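Local coordinates for protein cytochrome P450 CYP260B1 (Sorangium cellulosum, PDB 5HIW) that belongs to the cytochrome P450 family and holds a protoporphyrin IX containing iron within a mainly helical fold, at residues A[151-154]-A[155-158]; A[157-160]-A[161-165]; A[175-178]-A[179-183]. All coordinates share one frame; numbering follows the deposited sequence. Where two conformers were deposited one is given.

Interaction 1: A[151-154]-A[155-158]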
ATOM      1  N   ASP A 151       5.113  12.936  10.751  1.00 15.17           N
ATOM      2  CA  ASP A 151       5.809  12.068   9.812  1.00 17.65           C
ATOM      3  C   ASP A 151       6.833  11.189  10.551  1.00 17.06           C
ATOM      4  O   ASP A 151       6.849   9.975  10.411  1.00 16.02           O
ATOM      5  CB  ASP A 151       6.461  12.895   8.721  1.00 18.07           C
ATOM      6  CG  ASP A 151       7.032  12.011   7.581  1.00 22.66           C
ATOM      7  OD1 ASP A 151       6.215  11.621   6.674  1.00 19.32           O
ATOM      8  OD2 ASP A 151       8.244  11.639   7.685  1.00 18.82           O
ATOM      9  N   ALA A 152       7.694  11.800  11.357  1.00 16.48           N
ATOM     10  CA  ALA A 152       8.632  11.034  12.135  1.00 17.12           C
ATOM     11  C   ALA A 152       8.016  10.065  13.140  1.00 18.49           C
ATOM     12  O   ALA A 152       8.474   8.926  13.221  1.00 19.75           O
ATOM     13  CB  ALA A 152       9.660  11.920  12.805  1.00 20.64           C
ATOM     14  N   LEU A 153       6.942  10.473  13.820  1.00 19.72           N
ATOM     15  CA  LEU A 153       6.205   9.585  14.690  1.00 20.56           C
ATOM     16  C   LEU A 153       5.621   8.359  13.945  1.00 17.35           C
ATOM     17  O   LEU A 153       5.781   7.227  14.342  1.00 18.51           O
ATOM     18  CB  LEU A 153       5.143  10.327  15.469  1.00 18.15           C
ATOM     19  CG  LEU A 153       5.502  11.330  16.553  1.00 20.52           C
ATOM     20  CD1 LEU A 153       4.241  11.962  17.042  1.00 24.27           C
ATOM     21  CD2 LEU A 153       6.331  10.736  17.691  1.00 24.44           C
ATOM     22  N   ILE A 154       4.961   8.607  12.846  1.00 18.92           N
ATOM     23  CA  ILE A 154       4.396   7.519  12.063  1.00 17.53           C
ATOM     24  C   ILE A 154       5.456   6.555  11.520  1.00 20.03           C
ATOM     25  O   ILE A 154       5.293   5.356  11.552  1.00 20.22           O
ATOM     26  CB  ILE A 154       3.513   8.110  10.959  1.00 17.46           C
ATOM     27  CG1 ILE A 154       2.328   8.874  11.571  1.00 16.82           C
ATOM     28  CG2 ILE A 154       2.939   6.987  10.104  1.00 19.21           C
ATOM     29  CD1 ILE A 154       1.614   9.801  10.586  1.00 17.15           C
ATOM     30  N   ARG A 155       6.538   7.090  10.969  1.00 21.31           N
ATOM     31  CA  ARG A 155       7.685   6.258  10.523  1.00 25.23           C
ATOM     32  C   ARG A 155       8.233   5.394  11.651  1.00 24.13           C
ATOM     33  O   ARG A 155       8.507   4.200  11.444  1.00 22.81           O
ATOM     34  CB  ARG A 155       8.736   7.128   9.771  1.00 22.88           C
ATOM     35  CG  ARG A 155       8.137   7.610   8.414  1.00 25.33           C
ATOM     36  CD  ARG A 155       9.142   8.297   7.507  1.00 20.42           C
ATOM     37  NE  ARG A 155       8.391   9.144   6.587  1.00 21.77           N
ATOM     38  CZ  ARG A 155       7.725   8.740   5.495  1.00 26.50           C
ATOM     39  NH1 ARG A 155       7.714   7.458   5.186  1.00 28.03           N
ATOM     40  NH2 ARG A 155       6.997   9.608   4.753  1.00 26.92           N
ATOM     41  N   LYS A 156       8.264   5.919  12.852  1.00 22.64           N
ATOM     42  CA  LYS A 156       8.718   5.143  13.993  1.00 27.33           C
ATOM     43  C   LYS A 156       7.715   4.028  14.300  1.00 26.83           C
ATOM     44  O   LYS A 156       8.153   2.900  14.601  1.00 26.25           O
ATOM     45  CB  LYS A 156       8.928   5.974  15.247  1.00 30.88           C
ATOM     46  CG  LYS A 156      10.195   6.811  15.282  1.00 31.82           C
ATOM     47  CD  LYS A 156      10.439   7.502  16.607  1.00 36.61           C
ATOM     48  CE  LYS A 156       9.928   8.930  16.656  1.00 41.13           C
ATOM     49  NZ  LYS A 156      10.292   9.439  18.023  1.00 41.52           N
ATOM     50  N   MET A 157       6.405   4.347  14.299  1.00 22.90           N
ATOM     51  CA  MET A 157       5.371   3.275  14.436  1.00 23.93           C
ATOM     52  C   MET A 157       5.534   2.177  13.414  1.00 23.50           C
ATOM     53  O   MET A 157       5.551   0.991  13.753  1.00 28.56           O
ATOM     54  CB  MET A 157       3.983   3.844  14.416  1.00 22.88           C
ATOM     55  CG  MET A 157       3.755   4.811  15.568  1.00 25.73           C
ATOM     56  SD  MET A 157       1.989   5.126  15.705  1.00 26.55           S
ATOM     57  CE  MET A 157       1.793   6.298  14.416  1.00 26.35           C
ATOM     58  N   ILE A 158       5.719   2.556  12.164  1.00 23.50           N
ATOM     59  CA  ILE A 158       5.858   1.644  11.072  1.00 28.42           C
ATOM     60  C   ILE A 158       7.129   0.793  11.263  1.00 30.77           C
ATOM     61  O   ILE A 158       7.089  -0.395  11.144  1.00 29.87           O
ATOM     62  CB  ILE A 158       5.805   2.401   9.716  1.00 29.85           C
ATOM     63  CG1 ILE A 158       4.388   2.893   9.460  1.00 28.54           C
ATOM     64  CG2 ILE A 158       6.227   1.487   8.556  1.00 35.02           C
ATOM     65  CD1 ILE A 158       4.162   3.631   8.130  1.00 27.43           C
TER
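Arg-155 grips, side-on, the carboxylate of Asp-151 one turn earlier in helix 147-162. Its NE lies 2.7 Å from Asp-151 OD2, a salt bridge with an N-H...O angle of 161°. OD2 sits at the guanidinium edge, in its plane. The second bond runs from Arg-155 NH2 to Asp-151 OD1, 2.9 Å, and is more bent. The two flat groups are turned 51° apart, and OD1 is tilted out of the guanidinium plane. With CG anti to the backbone N (chi1 -171°), Asp-151 holds its carboxylate out from the side of the helix, and the Arg-155 chain, extended from CG to NE, runs back to meet it. Asp-151 OD1 also bonds Tyr-230 OH, and Arg-155 NH1 forms a salt bridge with Glu-231.

The backbone keeps regular helical bonds, such as Met-157 N to Leu-153 O at 2.9 Å. On the inner side Ile-154 carries the packing. Its CG1 touches Met-157 CE at 3.9 Å, and its CG2 meets Ile-158 CD1 at 4.1 Å. These side chains reach helix 218-229: Ile-154 rests on Ile-226, Met-157 on Leu-223 and Leu-227.

Arg-155 lies between two acids, Asp-151 and Glu-231, which would probably stabilise its positive charge. Two bonds from one guanidinium limit the rotation of the Asp-151 carboxylate. The charged pair ties this helix to the loop at Tyr-230 and Glu-231, while the isoleucines and methionine form the apolar side.

Interaction 2: A[157-160]-A[161-165]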
ATOM      1  N   MET A 157       6.405   4.347  14.299  1.00 22.90           N
ATOM      2  CA  MET A 157       5.371   3.275  14.436  1.00 23.93           C
ATOM      3  C   MET A 157       5.534   2.177  13.414  1.00 23.50           C
ATOM      4  O   MET A 157       5.551   0.991  13.753  1.00 28.56           O
ATOM      5  CB  MET A 157       3.983   3.844  14.416  1.00 22.88           C
ATOM      6  CG  MET A 157       3.755   4.811  15.568  1.00 25.73           C
ATOM      7  SD  MET A 157       1.989   5.126  15.705  1.00 26.55           S
ATOM      8  CE  MET A 157       1.793   6.298  14.416  1.00 26.35           C
ATOM      9  N   ILE A 158       5.719   2.556  12.164  1.00 23.50           N
ATOM     10  CA  ILE A 158       5.858   1.644  11.072  1.00 28.42           C
ATOM     11  C   ILE A 158       7.129   0.793  11.263  1.00 30.77           C
ATOM     12  O   ILE A 158       7.089  -0.395  11.144  1.00 29.87           O
ATOM     13  CB  ILE A 158       5.805   2.401   9.716  1.00 29.85           C
ATOM     14  CG1 ILE A 158       4.388   2.893   9.460  1.00 28.54           C
ATOM     15  CG2 ILE A 158       6.227   1.487   8.556  1.00 35.02           C
ATOM     16  CD1 ILE A 158       4.162   3.631   8.130  1.00 27.43           C
ATOM     17  N   ARG A 159       8.240   1.407  11.609  1.00 31.11           N
ATOM     18  CA  ARG A 159       9.456   0.640  11.948  1.00 37.94           C
ATOM     19  C   ARG A 159       9.201  -0.440  13.010  1.00 34.22           C
ATOM     20  O   ARG A 159       9.725  -1.571  12.888  1.00 37.24           O
ATOM     21  CB  ARG A 159      10.574   1.591  12.397  1.00 37.21           C
ATOM     22  CG  ARG A 159      11.936   0.946  12.641  1.00 42.36           C
ATOM     23  CD  ARG A 159      13.061   2.006  12.588  1.00 51.03           C
ATOM     24  NE  ARG A 159      14.326   1.660  13.284  1.00 50.03           N
ATOM     25  CZ  ARG A 159      15.338   0.952  12.779  1.00 60.48           C
ATOM     26  NH1 ARG A 159      15.305   0.438  11.535  1.00 61.39           N
ATOM     27  NH2 ARG A 159      16.405   0.744  13.555  1.00 63.44           N
ATOM     28  N   SER A 160       8.392  -0.124  14.027  1.00 31.41           N
ATOM     29  CA  SER A 160       8.148  -1.055  15.116  1.00 28.58           C
ATOM     30  C   SER A 160       7.338  -2.291  14.649  1.00 35.02           C
ATOM     31  O   SER A 160       7.414  -3.358  15.268  1.00 37.59           O
ATOM     32  CB  SER A 160       7.486  -0.389  16.336  1.00 31.35           C
ATOM     33  OG  SER A 160       6.090   0.006  16.114  1.00 28.92           O
ATOM     34  N   VAL A 161       6.568  -2.132  13.582  1.00 30.68           N
ATOM     35  CA  VAL A 161       5.741  -3.207  12.987  1.00 34.16           C
ATOM     36  C   VAL A 161       6.562  -4.077  12.049  1.00 42.09           C
ATOM     37  O   VAL A 161       6.221  -5.225  11.767  1.00 41.81           O
ATOM     38  CB  VAL A 161       4.595  -2.641  12.125  1.00 32.12           C
ATOM     39  CG1 VAL A 161       3.831  -3.762  11.431  1.00 35.18           C
ATOM     40  CG2 VAL A 161       3.669  -1.812  13.014  1.00 32.46           C
ATOM     41  N   VAL A 162       7.617  -3.488  11.523  1.00 39.50           N
ATOM     42  CA  VAL A 162       8.625  -4.206  10.758  1.00 40.03           C
ATOM     43  C   VAL A 162       9.681  -4.898  11.643  1.00 41.10           C
ATOM     44  O   VAL A 162      10.302  -5.841  11.218  1.00 42.76           O
ATOM     45  CB  VAL A 162       9.278  -3.151   9.842  1.00 45.70           C
ATOM     46  CG1 VAL A 162      10.620  -3.606   9.316  1.00 45.33           C
ATOM     47  CG2 VAL A 162       8.281  -2.804   8.742  1.00 43.42           C
ATOM     48  N   MET A 163       9.932  -4.417  12.859  1.00 37.19           N
ATOM     49  CA  MET A 163      10.973  -5.027  13.682  0.50 43.21           C
ATOM     50  C   MET A 163      10.341  -5.487  15.007  1.00 41.48           C
ATOM     51  O   MET A 163      10.723  -5.045  16.121  1.00 40.80           O
ATOM     52  CB  MET A 163      12.167  -4.056  13.750  0.50 45.44           C
ATOM     53  CG  MET A 163      12.470  -3.577  12.325  0.50 48.28           C
ATOM     54  SD  MET A 163      13.921  -2.594  11.907  0.50 57.90           S
ATOM     55  CE  MET A 163      13.605  -2.215  10.184  0.50 54.30           C
ATOM     56  N   PRO A 164       9.348  -6.397  14.882  1.00 42.01           N
ATOM     57  CA  PRO A 164       8.575  -6.842  16.051  1.00 49.40           C
ATOM     58  C   PRO A 164       9.451  -7.382  17.148  1.00 53.37           C
ATOM     59  O   PRO A 164       9.012  -7.398  18.288  1.00 48.92           O
ATOM     60  CB  PRO A 164       7.718  -7.997  15.514  1.00 48.16           C
ATOM     61  CG  PRO A 164       8.308  -8.345  14.199  1.00 48.03           C
ATOM     62  CD  PRO A 164       8.930  -7.098  13.664  1.00 44.34           C
ATOM     63  N   GLN A 165      10.655  -7.844  16.785  1.00 56.50           N
ATOM     64  CA  GLN A 165      11.576  -8.481  17.737  1.00 67.89           C
ATOM     65  C   GLN A 165      12.176  -7.456  18.675  1.00 64.96           C
ATOM     66  O   GLN A 165      12.040  -7.561  19.884  1.00 77.96           O
ATOM     67  CB  GLN A 165      12.713  -9.215  17.003  1.00 68.54           C
ATOM     68  CG  GLN A 165      12.296 -10.053  15.792  1.00 71.40           C
ATOM     69  CD  GLN A 165      11.010 -10.857  16.003  1.00 72.02           C
ATOM     70  OE1 GLN A 165      10.247 -11.078  15.059  1.00 67.03           O
ATOM     71  NE2 GLN A 165      10.764 -11.292  17.242  1.00 75.45           N
TER
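The sulfur of Met-163 lies over one face of the Arg-159 guanidinium. SD is 3.4 Å from Arg-159 NH1, and Met-163 CE is equally near that nitrogen. The two side chains cross at a slant rather than run alongside. Arg-159 stretches straight out from the helix, its chain extended as far as NE, and the extended Met-163 chain turns back to lay its sulfur over the flat end. Met-163 was deposited in two conformers, so this placement describes one of them.

Ser-160 turns its hydroxyl back into the helix. OG donates to Met-157 O at 2.6 Å; a chi1 of 70° sets OG between the backbone N and the carbonyl carbon, facing that oxygen. The same carbonyl takes a weak bond from Val-161 N. Ile-158 O accepts two bonds, from Val-161 N at 3.0 Å and from Val-162 N at 3.2 Å. The first donor stands above the carbonyl plane. Met-163 N makes a weak bond to Arg-159 O at 2.9 Å. Ser-160 and Val-161 also touch the loop at Ile-67 and Met-68.

Helix 147-162 ends here, and Met-163 is the first residue to leave helical backbone angles. Shared acceptors and weak bonds mark the last turn. The serine bond gives Met-157 O a side-chain donor, and the arginine-sulfur contact is probably mainly a van der Waals one, with Arg-159 itself exposed.

Interaction 3: A[175-178]-A[179-183]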
ATOM      1  N   SER A 175       6.016   4.525  22.214  1.00 35.64           N
ATOM      2  CA  SER A 175       5.974   5.921  22.649  1.00 36.46           C
ATOM      3  C   SER A 175       5.398   6.865  21.579  1.00 30.06           C
ATOM      4  O   SER A 175       4.641   7.865  21.878  1.00 28.78           O
ATOM      5  CB  SER A 175       7.369   6.427  23.110  1.00 43.21           C
ATOM      6  OG  SER A 175       8.410   5.948  22.248  1.00 47.56           O
ATOM      7  N   ALA A 176       5.786   6.586  20.331  1.00 30.71           N
ATOM      8  CA  ALA A 176       5.339   7.428  19.209  1.00 30.68           C
ATOM      9  C   ALA A 176       3.851   7.270  19.062  1.00 28.78           C
ATOM     10  O   ALA A 176       3.137   8.219  18.792  1.00 26.05           O
ATOM     11  CB  ALA A 176       6.068   7.033  17.922  1.00 28.19           C
ATOM     12  N   HIS A 177       3.408   6.033  19.241  1.00 33.57           N
ATOM     13  CA  HIS A 177       1.988   5.698  19.215  1.00 35.91           C
ATOM     14  C   HIS A 177       1.220   6.482  20.281  1.00 34.43           C
ATOM     15  O   HIS A 177       0.205   7.110  19.988  1.00 31.41           O
ATOM     16  CB  HIS A 177       1.836   4.192  19.366  1.00 37.70           C
ATOM     17  CG  HIS A 177       0.461   3.715  19.100  1.00 42.92           C
ATOM     18  ND1 HIS A 177      -0.503   3.685  20.081  1.00 48.22           N
ATOM     19  CD2 HIS A 177      -0.146   3.330  17.950  1.00 44.86           C
ATOM     20  CE1 HIS A 177      -1.640   3.258  19.556  1.00 48.20           C
ATOM     21  NE2 HIS A 177      -1.443   3.013  18.269  1.00 48.97           N
ATOM     22  N   ALA A 178       1.756   6.530  21.489  1.00 36.71           N
ATOM     23  CA  ALA A 178       1.102   7.239  22.546  1.00 34.54           C
ATOM     24  C   ALA A 178       1.093   8.750  22.303  1.00 32.45           C
ATOM     25  O   ALA A 178       0.132   9.384  22.663  1.00 32.06           O
ATOM     26  CB  ALA A 178       1.707   6.869  23.886  1.00 39.22           C
ATOM     27  N   ALA A 179       2.076   9.350  21.634  1.00 28.18           N
ATOM     28  CA  ALA A 179       2.003  10.770  21.341  1.00 27.15           C
ATOM     29  C   ALA A 179       0.938  11.063  20.265  1.00 26.88           C
ATOM     30  O   ALA A 179       0.231  12.089  20.270  1.00 29.37           O
ATOM     31  CB  ALA A 179       3.327  11.280  20.858  1.00 29.21           C
ATOM     32  N   MET A 180       0.858  10.154  19.304  1.00 27.84           N
ATOM     33  CA  MET A 180      -0.146  10.330  18.255  1.00 29.81           C
ATOM     34  C   MET A 180      -1.534  10.181  18.887  1.00 29.01           C
ATOM     35  O   MET A 180      -2.451  10.926  18.577  1.00 29.29           O
ATOM     36  CB  MET A 180       0.028   9.267  17.174  1.00 32.13           C
ATOM     37  CG  MET A 180       1.193   9.531  16.230  1.00 40.18           C
ATOM     38  SD  MET A 180       0.954  10.880  15.083  1.00 49.54           S
ATOM     39  CE  MET A 180      -0.863  10.944  15.119  1.00 37.73           C
ATOM     40  N   GLU A 181      -1.656   9.182  19.747  1.00 32.73           N
ATOM     41  CA  GLU A 181      -2.910   8.905  20.468  1.00 35.40           C
ATOM     42  C   GLU A 181      -3.394  10.139  21.238  1.00 34.80           C
ATOM     43  O   GLU A 181      -4.561  10.524  21.158  1.00 34.76           O
ATOM     44  CB  GLU A 181      -2.697   7.692  21.390  1.00 39.59           C
ATOM     45  CG  GLU A 181      -3.851   6.704  21.448  1.00 48.41           C
ATOM     46  CD  GLU A 181      -3.621   5.629  22.506  1.00 52.58           C
ATOM     47  OE1 GLU A 181      -3.067   5.955  23.591  1.00 54.24           O
ATOM     48  OE2 GLU A 181      -3.999   4.473  22.257  1.00 45.59           O
ATOM     49  N   ALA A 182      -2.467  10.845  21.875  1.00 33.66           N
ATOM     50  CA  ALA A 182      -2.829  12.034  22.622  1.00 33.83           C
ATOM     51  C   ALA A 182      -3.299  13.177  21.737  1.00 30.93           C
ATOM     52  O   ALA A 182      -4.249  13.880  22.065  1.00 32.79           O
ATOM     53  CB  ALA A 182      -1.649  12.470  23.472  1.00 37.89           C
ATOM     54  N   GLN A 183      -2.648  13.394  20.592  1.00 27.20           N
ATOM     55  CA  GLN A 183      -3.141  14.363  19.650  1.00 25.21           C
ATOM     56  C   GLN A 183      -4.556  13.967  19.138  1.00 23.31           C
ATOM     57  O   GLN A 183      -5.421  14.804  18.929  1.00 30.97           O
ATOM     58  CB  GLN A 183      -2.244  14.455  18.394  1.00 26.57           C
ATOM     59  CG  GLN A 183      -0.921  15.104  18.658  1.00 25.41           C
ATOM     60  CD  GLN A 183      -0.079  15.127  17.415  1.00 22.87           C
ATOM     61  OE1 GLN A 183      -0.344  15.880  16.487  1.00 23.15           O
ATOM     62  NE2 GLN A 183       1.027  14.424  17.483  1.00 26.95           N
TER
HETATM   63  O   HOH W   1      -1.625   8.659  24.709  1.00 40.31           O
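Ala-178 O is gripped by two donors. Ala-182 N bonds it at 3.1 Å in the usual helical way. A water donates to it as well, at 2.8 Å. That water also donates to Glu-181 OE1, a longer bond of 3.3 Å, and so links the glutamate to the backbone three residues earlier. Glu-181 OE1 has a further and stronger partner, Arg-185 of the next turn, in a salt bridge.

The other carboxylate oxygen faces His-177. Glu-181 OE2 lies at the edge of the imidazole ring, near its plane, 3.8 Å from His-177 CE1. Ring and carboxylate planes are 70° apart. A chi1 of -169° puts the His-177 ring beside its own carbonyl carbon, on the side where the glutamate comes. The nearest ring nitrogen, ND1, stays 4.2 Å from OE2, so any attraction would be through space and would depend on the charge of the histidine. The backbone also joins the two residues, Glu-181 N to His-177 O at 2.8 Å.

Met-180 leaves the polar side. Its CG passes 3.5 Å from Ala-176 O, and bends at chi2 and chi3 curl the chain round. Ala-176, His-177 and Met-180 face helix 147-162, touching Leu-153 and Met-157. His-177 and Met-180 also reach Leu-223 of helix 218-229. Gln-183 NE2 adds a hydrogen bond to Asn-150 OD1 of helix 147-162.

Interactions 1 and 2 share helix 147-162 and the residues Met-157 and Ile-158. Interaction 3 lies on the next helix, 167-191, farthest from the chain's centre. Each has a buried side and a more exposed one. The buried residues are Ile-154 and Met-157 in interaction 1, Met-157 and Ser-160 in interaction 2, Ala-176 and Met-180 in interaction 3. The more exposed side is a salt bridge in mid-helix, Arg-159 at the helix end, where bonds weaken, and Glu-181 with its water. Met-157 joins the two helices: its SD packs on His-177 CA at 3.6 Å and its CE on Met-180 CG at 3.8 Å. Leu-153 adds to this seam from interaction 1.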